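Local coordinates for toxin FitB (Neisseria gonorrhoeae, PDB 2H1C), which serves as the toxin of a type II toxin-antitoxin system, a PIN-domain protein expected to be a magnesium-dependent ribonuclease, and forms a heterodimer with the antitoxin FitA, at residues G105-T110 and G124-A129. Residues are numbered along the deposited sequence; the frame is centred on the assembly and turned at random.
Sequences GYIAAT and GSFFAA
Phe-126 brings its ring up to Ile-107 and Ala-108, and this joins the short helix 124-128 to helix 102-114 of the PIN domain. From CB, its CG stands anti to the carbonyl carbon (chi1 -58°), a torsion that carries the ring across to the neighbouring helix. From CG, the CD2 branch leads, and CD2 settles 3.6 Å from Ala-108 CB. One atom further, CE2 lies 3.7 Å from Ala-108 N and also reaches Ile-107, whose CG2 is 3.9 Å away. Both methyls meet the ring obliquely. Ile-107 offers that branch because CG2 is anti to its backbone N, with CG1 anti to the carbonyl carbon. Beside the ring, Ala-108 CB also meets Ala-129 CB at 3.8 Å, a methyl-to-methyl touch just past the end of the short helix. The small side chain of Ala-108 is consistent with the close backbones, Ala-108 CA and Phe-126 CA being 6.1 Å apart. Beyond the pair, Phe-126 rests on Val-133 of strand 133-134, and Ile-107 touches Asp-5, a predicted magnesium ligand. Ser-125 OG hydrogen-bonds Asp-104 OD1, where magnesium binding is likewise predicted. No hydrogen bond crosses between the two segments and the side-chain contacts between them are apolar, so this buried contact presumably depends on close packing and the exclusion of water, right next to the acidic side chains of the probable metal centre.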
loop_
_atom_site.group_PDB
_atom_site.type_symbol
_atom_site.label_atom_id
_atom_site.label_comp_id
_atom_site.label_asym_id
_atom_site.label_seq_id
_atom_site.Cartn_x
_atom_site.Cartn_y
_atom_site.Cartn_z
ATOM N N GLY A 105 -3.009 -8.091 2.568
ATOM C CA GLY A 105 -3.814 -8.015 1.370
ATOM C C GLY A 105 -3.048 -7.403 0.207
ATOM O O GLY A 105 -3.191 -7.853 -0.924
ATOM N N TYR A 106 -2.252 -6.366 0.467
ATOM C CA TYR A 106 -1.484 -5.722 -0.612
ATOM C C TYR A 106 -0.506 -6.698 -1.254
ATOM O O TYR A 106 -0.366 -6.753 -2.482
ATOM C CB TYR A 106 -0.684 -4.535 -0.081
ATOM C CG TYR A 106 -1.540 -3.403 0.411
ATOM C CD1 TYR A 106 -1.127 -2.614 1.477
ATOM C CD2 TYR A 106 -2.773 -3.127 -0.183
ATOM C CE1 TYR A 106 -1.925 -1.570 1.950
ATOM C CE2 TYR A 106 -3.580 -2.085 0.280
ATOM C CZ TYR A 106 -3.149 -1.315 1.348
ATOM O OH TYR A 106 -3.953 -0.300 1.824
ATOM N N ILE A 107 0.181 -7.452 -0.404
ATOM C CA ILE A 107 1.156 -8.427 -0.861
ATOM C C ILE A 107 0.468 -9.551 -1.603
ATOM O O ILE A 107 0.908 -9.932 -2.682
ATOM C CB ILE A 107 1.961 -8.979 0.322
ATOM C CG1 ILE A 107 2.725 -7.827 0.986
ATOM C CG2 ILE A 107 2.951 -10.024 -0.161
ATOM C CD1 ILE A 107 3.513 -8.227 2.197
ATOM N N ALA A 108 -0.626 -10.065 -1.049
ATOM C CA ALA A 108 -1.330 -11.148 -1.706
ATOM C C ALA A 108 -1.846 -10.744 -3.088
ATOM O O ALA A 108 -1.733 -11.514 -4.043
ATOM C CB ALA A 108 -2.471 -11.652 -0.825
ATOM N N ALA A 109 -2.383 -9.531 -3.207
ATOM C CA ALA A 109 -2.904 -9.061 -4.496
ATOM C C ALA A 109 -1.777 -8.897 -5.527
ATOM O O ALA A 109 -1.965 -9.171 -6.714
ATOM C CB ALA A 109 -3.656 -7.723 -4.316
ATOM N N THR A 110 -0.609 -8.452 -5.074
ATOM C CA THR A 110 0.535 -8.285 -5.969
ATOM C C THR A 110 0.944 -9.654 -6.510
ATOM O O THR A 110 1.154 -9.822 -7.709
ATOM C CB THR A 110 1.738 -7.632 -5.232
ATOM O OG1 THR A 110 1.362 -6.320 -4.776
ATOM C CG2 THR A 110 2.954 -7.525 -6.169
ATOM N N GLY A 124 -1.481 -17.816 7.071
ATOM C CA GLY A 124 -2.902 -17.617 7.303
ATOM C C GLY A 124 -3.663 -16.734 6.330
ATOM O O GLY A 124 -4.537 -17.205 5.603
ATOM N N SER A 125 -3.335 -15.449 6.300
ATOM C CA SER A 125 -4.030 -14.518 5.419
ATOM C C SER A 125 -3.938 -14.880 3.942
ATOM O O SER A 125 -4.888 -14.672 3.186
ATOM C CB SER A 125 -3.486 -13.101 5.616
ATOM O OG SER A 125 -3.458 -12.761 6.986
ATOM N N PHE A 126 -2.804 -15.432 3.525
ATOM C CA PHE A 126 -2.635 -15.759 2.122
ATOM C C PHE A 126 -3.459 -16.952 1.678
ATOM O O PHE A 126 -3.877 -17.034 0.523
ATOM C CB PHE A 126 -1.151 -15.943 1.818
ATOM C CG PHE A 126 -0.330 -14.727 2.136
ATOM C CD1 PHE A 126 0.300 -14.599 3.369
ATOM C CD2 PHE A 126 -0.235 -13.678 1.219
ATOM C CE1 PHE A 126 1.011 -13.441 3.698
ATOM C CE2 PHE A 126 0.472 -12.512 1.533
ATOM C CZ PHE A 126 1.098 -12.395 2.778
ATOM N N PHE A 127 -3.715 -17.876 2.595
ATOM C CA PHE A 127 -4.535 -19.024 2.252
ATOM C C PHE A 127 -5.945 -18.510 1.968
ATOM O O PHE A 127 -6.594 -18.937 1.013
ATOM C CB PHE A 127 -4.552 -20.027 3.402
ATOM C CG PHE A 127 -3.402 -20.988 3.378
ATOM C CD1 PHE A 127 -3.113 -21.704 2.221
ATOM C CD2 PHE A 127 -2.636 -21.214 4.516
ATOM C CE1 PHE A 127 -2.081 -22.633 2.198
ATOM C CE2 PHE A 127 -1.599 -22.145 4.503
ATOM C CZ PHE A 127 -1.323 -22.854 3.341
ATOM N N ALA A 128 -6.399 -17.569 2.791
ATOM C CA ALA A 128 -7.726 -16.984 2.633
ATOM C C ALA A 128 -7.823 -16.138 1.361
ATOM O O ALA A 128 -8.911 -15.935 0.817
ATOM C CB ALA A 128 -8.070 -16.143 3.856
ATOM N N ALA A 129 -6.682 -15.650 0.887
ATOM C CA ALA A 129 -6.642 -14.842 -0.330
ATOM C C ALA A 129 -6.612 -15.758 -1.554
ATOM O O ALA A 129 -6.644 -15.291 -2.692
ATOM C CB ALA A 129 -5.409 -13.939 -0.320
#